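Local coordinates for proline iminopeptidase-related protein (Thermus thermophilus, PDB 2YYS) that is of unknown function but belongs to the peptidase S33 family of alpha/beta hydrolases and is probably a peptidase, at residues Leu214-Arg228 with Val239-Ala253. Residues are numbered along the deposited sequence; the frame is centred on the assembly and turned at random.
Sequences LTPERRPLYVLVGER and VASRLRAPIRVLPEA
Val223 N donates to Pro246 O at 2.9 Å, and Val223 O accepts from Arg248 N. Val225 repeats the pattern: its N donates to Arg248 O and its O accepts from Leu250 N. Glu227 N closes the ladder on Leu250 O. Past the strand ends, Arg228 N bonds Ala253 O. Arg228 NH1 meets Glu252 OE1 in the guanidinium plane, a 2.9 Å salt bridge. At the other end, Leu243 O accepts from Glu217 N (3.2 Å, 167°). A water lies 2.9 Å from both Leu243 O and Glu217 O and can donate to either. The Glu217 side chain bends at chi2 (53°) and leads away from segment 239-253, to Arg219, which holds OE2 through NE (3.0 Å) and through its backbone N, and OE1 through NH1. With an alanine here, Arg219 N and NE would probably lose the carboxylate they share, leaving the guanidinium held by fewer bonds, chiefly those to Leu113 O and Ala119 O. Pro246 CB lies over one face of the Tyr222 ring, 3.9 Å from its centroid. Arg248 bends at chi2 (-66°); its NH1 returns to Ile247 O while NE pairs with Glu271. Leu221 CD2 packs on Leu243 CD1 at 3.7 Å. Helix 236-243 ends in a Schellman motif, with Arg244 at positive phi and Ala245 N bonded to Ala240 O. Strand 221-226, this helix and edge strand 247-250 form a parallel beta-alpha-beta crossover of the alpha/beta hydrolase fold.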
loop_
_atom_site.group_PDB
_atom_site.type_symbol
_atom_site.label_atom_id
_atom_site.label_comp_id
_atom_site.label_asym_id
_atom_site.label_seq_id
_atom_site.Cartn_x
_atom_site.Cartn_y
_atom_site.Cartn_z
ATOM N N LEU A 214 -9.148 -9.941 9.811
ATOM C CA LEU A 214 -9.517 -8.603 10.278
ATOM C C LEU A 214 -10.431 -8.661 11.513
ATOM O O LEU A 214 -11.558 -9.153 11.442
ATOM C CB LEU A 214 -10.246 -7.839 9.179
ATOM C CG LEU A 214 -9.558 -7.715 7.825
ATOM C CD1 LEU A 214 -10.553 -7.114 6.829
ATOM C CD2 LEU A 214 -8.293 -6.875 7.938
ATOM N N THR A 215 -9.942 -8.148 12.634
ATOM C CA THR A 215 -10.735 -8.037 13.853
ATOM C C THR A 215 -10.498 -6.663 14.481
ATOM O O THR A 215 -9.562 -5.965 14.086
ATOM C CB THR A 215 -10.345 -9.141 14.866
ATOM O OG1 THR A 215 -8.974 -8.991 15.219
ATOM C CG2 THR A 215 -10.419 -10.535 14.251
ATOM N N PRO A 216 -11.344 -6.259 15.433
ATOM C CA PRO A 216 -11.234 -4.918 16.017
ATOM C C PRO A 216 -9.848 -4.603 16.565
ATOM O O PRO A 216 -9.247 -5.385 17.296
ATOM C CB PRO A 216 -12.313 -4.918 17.099
ATOM C CG PRO A 216 -13.344 -5.863 16.554
ATOM C CD PRO A 216 -12.504 -6.984 15.980
ATOM N N GLU A 217 -9.333 -3.454 16.156
ATOM C CA GLU A 217 -7.998 -3.021 16.526
ATOM C C GLU A 217 -8.099 -1.890 17.539
ATOM O O GLU A 217 -8.700 -0.835 17.272
ATOM C CB GLU A 217 -7.227 -2.551 15.279
ATOM C CG GLU A 217 -5.830 -2.005 15.566
ATOM C CD GLU A 217 -4.988 -2.956 16.380
ATOM O OE1 GLU A 217 -4.702 -4.052 15.880
ATOM O OE2 GLU A 217 -4.637 -2.631 17.536
ATOM N N ARG A 218 -7.476 -2.115 18.686
ATOM C CA ARG A 218 -7.399 -1.139 19.764
ATOM C C ARG A 218 -6.610 0.104 19.356
ATOM O O ARG A 218 -7.025 1.220 19.623
ATOM C CB ARG A 218 -6.702 -1.801 20.952
ATOM C CG ARG A 218 -6.481 -0.897 22.137
ATOM C CD ARG A 218 -6.505 -1.643 23.454
ATOM N NE ARG A 218 -6.037 -0.838 24.585
ATOM C CZ ARG A 218 -6.671 0.216 25.123
ATOM N NH1 ARG A 218 -7.837 0.659 24.645
ATOM N NH2 ARG A 218 -6.127 0.833 26.170
ATOM N N ARG A 219 -5.453 -0.098 18.734
ATOM C CA ARG A 219 -4.634 1.009 18.252
ATOM C C ARG A 219 -5.367 1.803 17.174
ATOM O O ARG A 219 -6.215 1.270 16.474
ATOM C CB ARG A 219 -3.296 0.502 17.699
ATOM C CG ARG A 219 -2.286 0.071 18.768
ATOM C CD ARG A 219 -1.180 -0.819 18.226
ATOM N NE ARG A 219 -1.732 -2.087 17.768
ATOM C CZ ARG A 219 -1.038 -3.152 17.406
ATOM N NH1 ARG A 219 -1.694 -4.240 17.033
ATOM N NH2 ARG A 219 0.294 -3.150 17.403
ATOM N N PRO A 220 -5.035 3.079 17.053
ATOM C CA PRO A 220 -5.625 3.947 16.028
ATOM C C PRO A 220 -5.345 3.482 14.597
ATOM O O PRO A 220 -4.199 3.288 14.213
ATOM C CB PRO A 220 -4.975 5.310 16.285
ATOM C CG PRO A 220 -3.940 5.110 17.304
ATOM C CD PRO A 220 -4.094 3.796 17.927
ATOM N N LEU A 221 -6.419 3.336 13.832
ATOM C CA LEU A 221 -6.395 2.820 12.476
ATOM C C LEU A 221 -7.422 3.625 11.674
ATOM O O LEU A 221 -8.536 3.855 12.149
ATOM C CB LEU A 221 -6.765 1.335 12.517
ATOM C CG LEU A 221 -6.235 0.320 11.507
ATOM C CD1 LEU A 221 -4.762 0.392 11.353
ATOM C CD2 LEU A 221 -6.603 -1.082 11.967
ATOM N N TYR A 222 -7.053 4.053 10.473
ATOM C CA TYR A 222 -7.933 4.840 9.615
ATOM C C TYR A 222 -7.890 4.270 8.205
ATOM O O TYR A 222 -6.836 3.844 7.737
ATOM C CB TYR A 222 -7.459 6.299 9.559
ATOM C CG TYR A 222 -8.416 7.324 10.121
ATOM C CD1 TYR A 222 -8.629 7.406 11.493
ATOM C CD2 TYR A 222 -9.092 8.230 9.282
ATOM C CE1 TYR A 222 -9.497 8.356 12.034
ATOM C CE2 TYR A 222 -9.976 9.192 9.810
ATOM C CZ TYR A 222 -10.173 9.248 11.196
ATOM O OH TYR A 222 -11.030 10.183 11.766
ATOM N N VAL A 223 -9.029 4.293 7.532
ATOM C CA VAL A 223 -9.126 3.878 6.152
ATOM C C VAL A 223 -9.548 5.087 5.320
ATOM O O VAL A 223 -10.544 5.738 5.620
ATOM C CB VAL A 223 -10.142 2.737 5.963
ATOM C CG1 VAL A 223 -10.285 2.393 4.496
ATOM C CG2 VAL A 223 -9.726 1.498 6.771
ATOM N N LEU A 224 -8.756 5.377 4.295
ATOM C CA LEU A 224 -9.043 6.418 3.311
ATOM C C LEU A 224 -9.066 5.761 1.954
ATOM O O LEU A 224 -8.132 5.046 1.599
ATOM C CB LEU A 224 -7.940 7.477 3.283
ATOM C CG LEU A 224 -8.004 8.682 4.207
ATOM C CD1 LEU A 224 -8.012 8.265 5.643
ATOM C CD2 LEU A 224 -6.809 9.597 3.932
ATOM N N VAL A 225 -10.111 6.018 1.184
ATOM C CA VAL A 225 -10.272 5.360 -0.102
ATOM C C VAL A 225 -11.073 6.227 -1.070
ATOM O O VAL A 225 -11.899 7.035 -0.664
ATOM C CB VAL A 225 -10.942 3.976 0.100
ATOM C CG1 VAL A 225 -12.374 4.129 0.606
ATOM C CG2 VAL A 225 -10.896 3.137 -1.171
ATOM N N GLY A 226 -10.833 6.048 -2.359
ATOM C CA GLY A 226 -11.561 6.793 -3.373
ATOM C C GLY A 226 -12.845 6.066 -3.696
ATOM O O GLY A 226 -12.847 4.858 -3.866
ATOM N N GLU A 227 -13.939 6.800 -3.785
ATOM C CA GLU A 227 -15.228 6.219 -4.172
ATOM C C GLU A 227 -15.195 5.487 -5.506
ATOM O O GLU A 227 -15.934 4.514 -5.715
ATOM C CB GLU A 227 -16.241 7.344 -4.267
ATOM C CG GLU A 227 -17.656 6.934 -4.594
ATOM C CD GLU A 227 -18.492 8.175 -4.836
ATOM O OE1 GLU A 227 -18.264 8.855 -5.894
ATOM O OE2 GLU A 227 -19.304 8.482 -3.922
ATOM N N ARG A 228 -14.352 5.979 -6.409
ATOM C CA ARG A 228 -14.205 5.410 -7.750
ATOM C C ARG A 228 -12.946 4.573 -7.959
ATOM O O ARG A 228 -12.536 4.315 -9.087
ATOM C CB ARG A 228 -14.318 6.538 -8.778
ATOM C CG ARG A 228 -15.716 7.187 -8.731
ATOM C CD ARG A 228 -15.998 8.233 -9.802
ATOM N NE ARG A 228 -15.955 7.688 -11.158
ATOM C CZ ARG A 228 -16.089 8.417 -12.272
ATOM N NH1 ARG A 228 -16.295 9.731 -12.198
ATOM N NH2 ARG A 228 -16.014 7.834 -13.469
ATOM N N VAL A 239 -13.432 -3.798 5.267
ATOM C CA VAL A 239 -12.183 -3.644 6.008
ATOM C C VAL A 239 -12.396 -2.756 7.212
ATOM O O VAL A 239 -12.013 -3.098 8.329
ATOM C CB VAL A 239 -11.056 -3.047 5.128
ATOM C CG1 VAL A 239 -9.825 -2.732 5.944
ATOM C CG2 VAL A 239 -10.694 -4.014 4.016
ATOM N N ALA A 240 -13.010 -1.606 6.984
ATOM C CA ALA A 240 -13.198 -0.636 8.045
ATOM C C ALA A 240 -14.129 -1.175 9.123
ATOM O O ALA A 240 -13.896 -0.974 10.306
ATOM C CB ALA A 240 -13.745 0.649 7.485
ATOM N N SER A 241 -15.186 -1.864 8.721
ATOM C CA SER A 241 -16.183 -2.305 9.697
ATOM C C SER A 241 -15.644 -3.463 10.566
ATOM O O SER A 241 -15.861 -3.494 11.769
ATOM C CB SER A 241 -17.522 -2.612 9.001
ATOM O OG SER A 241 -17.697 -3.992 8.822
ATOM N N ARG A 242 -14.865 -4.360 9.977
ATOM C CA ARG A 242 -14.258 -5.461 10.736
ATOM C C ARG A 242 -13.155 -4.980 11.698
ATOM O O ARG A 242 -13.030 -5.493 12.812
ATOM C CB ARG A 242 -13.739 -6.542 9.781
ATOM C CG ARG A 242 -14.858 -7.252 9.053
ATOM C CD ARG A 242 -14.482 -7.848 7.720
ATOM N NE ARG A 242 -15.671 -8.415 7.103
ATOM C CZ ARG A 242 -16.211 -9.592 7.413
ATOM N NH1 ARG A 242 -15.645 -10.383 8.314
ATOM N NH2 ARG A 242 -17.313 -9.995 6.797
ATOM N N LEU A 243 -12.392 -3.968 11.275
ATOM C CA LEU A 243 -11.333 -3.376 12.091
ATOM C C LEU A 243 -11.874 -2.355 13.091
ATOM O O LEU A 243 -11.178 -1.974 14.028
ATOM C CB LEU A 243 -10.295 -2.688 11.193
ATOM C CG LEU A 243 -9.479 -3.570 10.260
ATOM C CD1 LEU A 243 -8.669 -2.706 9.306
ATOM C CD2 LEU A 243 -8.556 -4.477 11.070
ATOM N N ARG A 244 -13.125 -1.950 12.884
ATOM C CA ARG A 244 -13.769 -0.866 13.613
ATOM C C ARG A 244 -12.940 0.404 13.487
ATOM O O ARG A 244 -12.677 1.080 14.447
ATOM C CB ARG A 244 -14.048 -1.245 15.074
ATOM C CG ARG A 244 -15.119 -2.317 15.189
ATOM C CD ARG A 244 -15.486 -2.741 16.596
ATOM N NE ARG A 244 -16.381 -3.890 16.528
ATOM C CZ ARG A 244 -16.901 -4.526 17.567
ATOM N NH1 ARG A 244 -17.716 -5.548 17.347
ATOM N NH2 ARG A 244 -16.603 -4.171 18.810
ATOM N N ALA A 245 -12.535 0.692 12.257
ATOM C CA ALA A 245 -11.766 1.878 11.928
ATOM C C ALA A 245 -12.650 2.889 11.202
ATOM O O ALA A 245 -13.438 2.519 10.344
ATOM C CB ALA A 245 -10.622 1.484 11.031
ATOM N N PRO A 246 -12.516 4.169 11.513
ATOM C CA PRO A 246 -13.164 5.180 10.680
ATOM C C PRO A 246 -12.727 5.047 9.214
ATOM O O PRO A 246 -11.583 4.687 8.902
ATOM C CB PRO A 246 -12.695 6.498 11.290
ATOM C CG PRO A 246 -12.313 6.144 12.709
ATOM C CD PRO A 246 -11.788 4.756 12.651
ATOM N N ILE A 247 -13.674 5.292 8.323
ATOM C CA ILE A 247 -13.420 5.284 6.893
ATOM C C ILE A 247 -13.858 6.621 6.319
ATOM O O ILE A 247 -14.886 7.161 6.718
ATOM C CB ILE A 247 -14.150 4.110 6.189
ATOM C CG1 ILE A 247 -13.774 4.085 4.708
ATOM C CG2 ILE A 247 -15.701 4.160 6.411
ATOM C CD1 ILE A 247 -14.160 2.824 3.991
ATOM N N ARG A 248 -13.049 7.154 5.406
ATOM C CA ARG A 248 -13.389 8.336 4.630
ATOM C C ARG A 248 -13.307 7.949 3.166
ATOM O O ARG A 248 -12.272 7.474 2.700
ATOM C CB ARG A 248 -12.418 9.482 4.913
ATOM C CG ARG A 248 -12.388 9.954 6.371
ATOM C CD ARG A 248 -13.686 10.594 6.844
ATOM N NE ARG A 248 -13.663 10.886 8.283
ATOM C CZ ARG A 248 -14.243 10.155 9.245
ATOM N NH1 ARG A 248 -14.902 9.030 8.971
ATOM N NH2 ARG A 248 -14.142 10.552 10.509
ATOM N N VAL A 249 -14.413 8.149 2.462
ATOM C CA VAL A 249 -14.561 7.828 1.049
ATOM C C VAL A 249 -14.598 9.149 0.267
ATOM O O VAL A 249 -15.509 9.942 0.442
ATOM C CB VAL A 249 -15.860 7.025 0.812
ATOM C CG1 VAL A 249 -15.958 6.558 -0.622
ATOM C CG2 VAL A 249 -15.926 5.815 1.761
ATOM N N LEU A 250 -13.598 9.391 -0.573
ATOM C CA LEU A 250 -13.484 10.662 -1.282
ATOM C C LEU A 250 -14.236 10.564 -2.596
ATOM O O LEU A 250 -13.926 9.706 -3.411
ATOM C CB LEU A 250 -12.017 11.023 -1.558
ATOM C CG LEU A 250 -11.048 11.011 -0.369
ATOM C CD1 LEU A 250 -9.725 11.681 -0.726
ATOM C CD2 LEU A 250 -11.661 11.668 0.850
ATOM N N PRO A 251 -15.216 11.444 -2.812
ATOM C CA PRO A 251 -15.947 11.463 -4.087
ATOM C C PRO A 251 -15.003 11.670 -5.259
ATOM O O PRO A 251 -13.990 12.372 -5.121
ATOM C CB PRO A 251 -16.886 12.682 -3.970
ATOM C CG PRO A 251 -16.896 13.082 -2.536
ATOM C CD PRO A 251 -15.684 12.482 -1.871
ATOM N N GLU A 252 -15.320 11.036 -6.380
ATOM C CA GLU A 252 -14.627 11.268 -7.648
ATOM C C GLU A 252 -13.138 10.947 -7.614
ATOM O O GLU A 252 -12.369 11.509 -8.389
ATOM C CB GLU A 252 -14.825 12.728 -8.105
ATOM C CG GLU A 252 -16.288 13.161 -8.230
ATOM C CD GLU A 252 -17.094 12.274 -9.171
ATOM O OE1 GLU A 252 -16.514 11.728 -10.134
ATOM O OE2 GLU A 252 -18.317 12.122 -8.951
ATOM N N ALA A 253 -12.719 10.057 -6.713
ATOM C CA ALA A 253 -11.302 9.741 -6.584
ATOM C C ALA A 253 -11.099 8.261 -6.827
ATOM O O ALA A 253 -11.950 7.429 -6.493
ATOM C CB ALA A 253 -10.793 10.137 -5.233
HETATM O O HOH W 1 -13.092 -10.481 9.429
HETATM O O HOH W 2 -9.474 0.282 14.751
#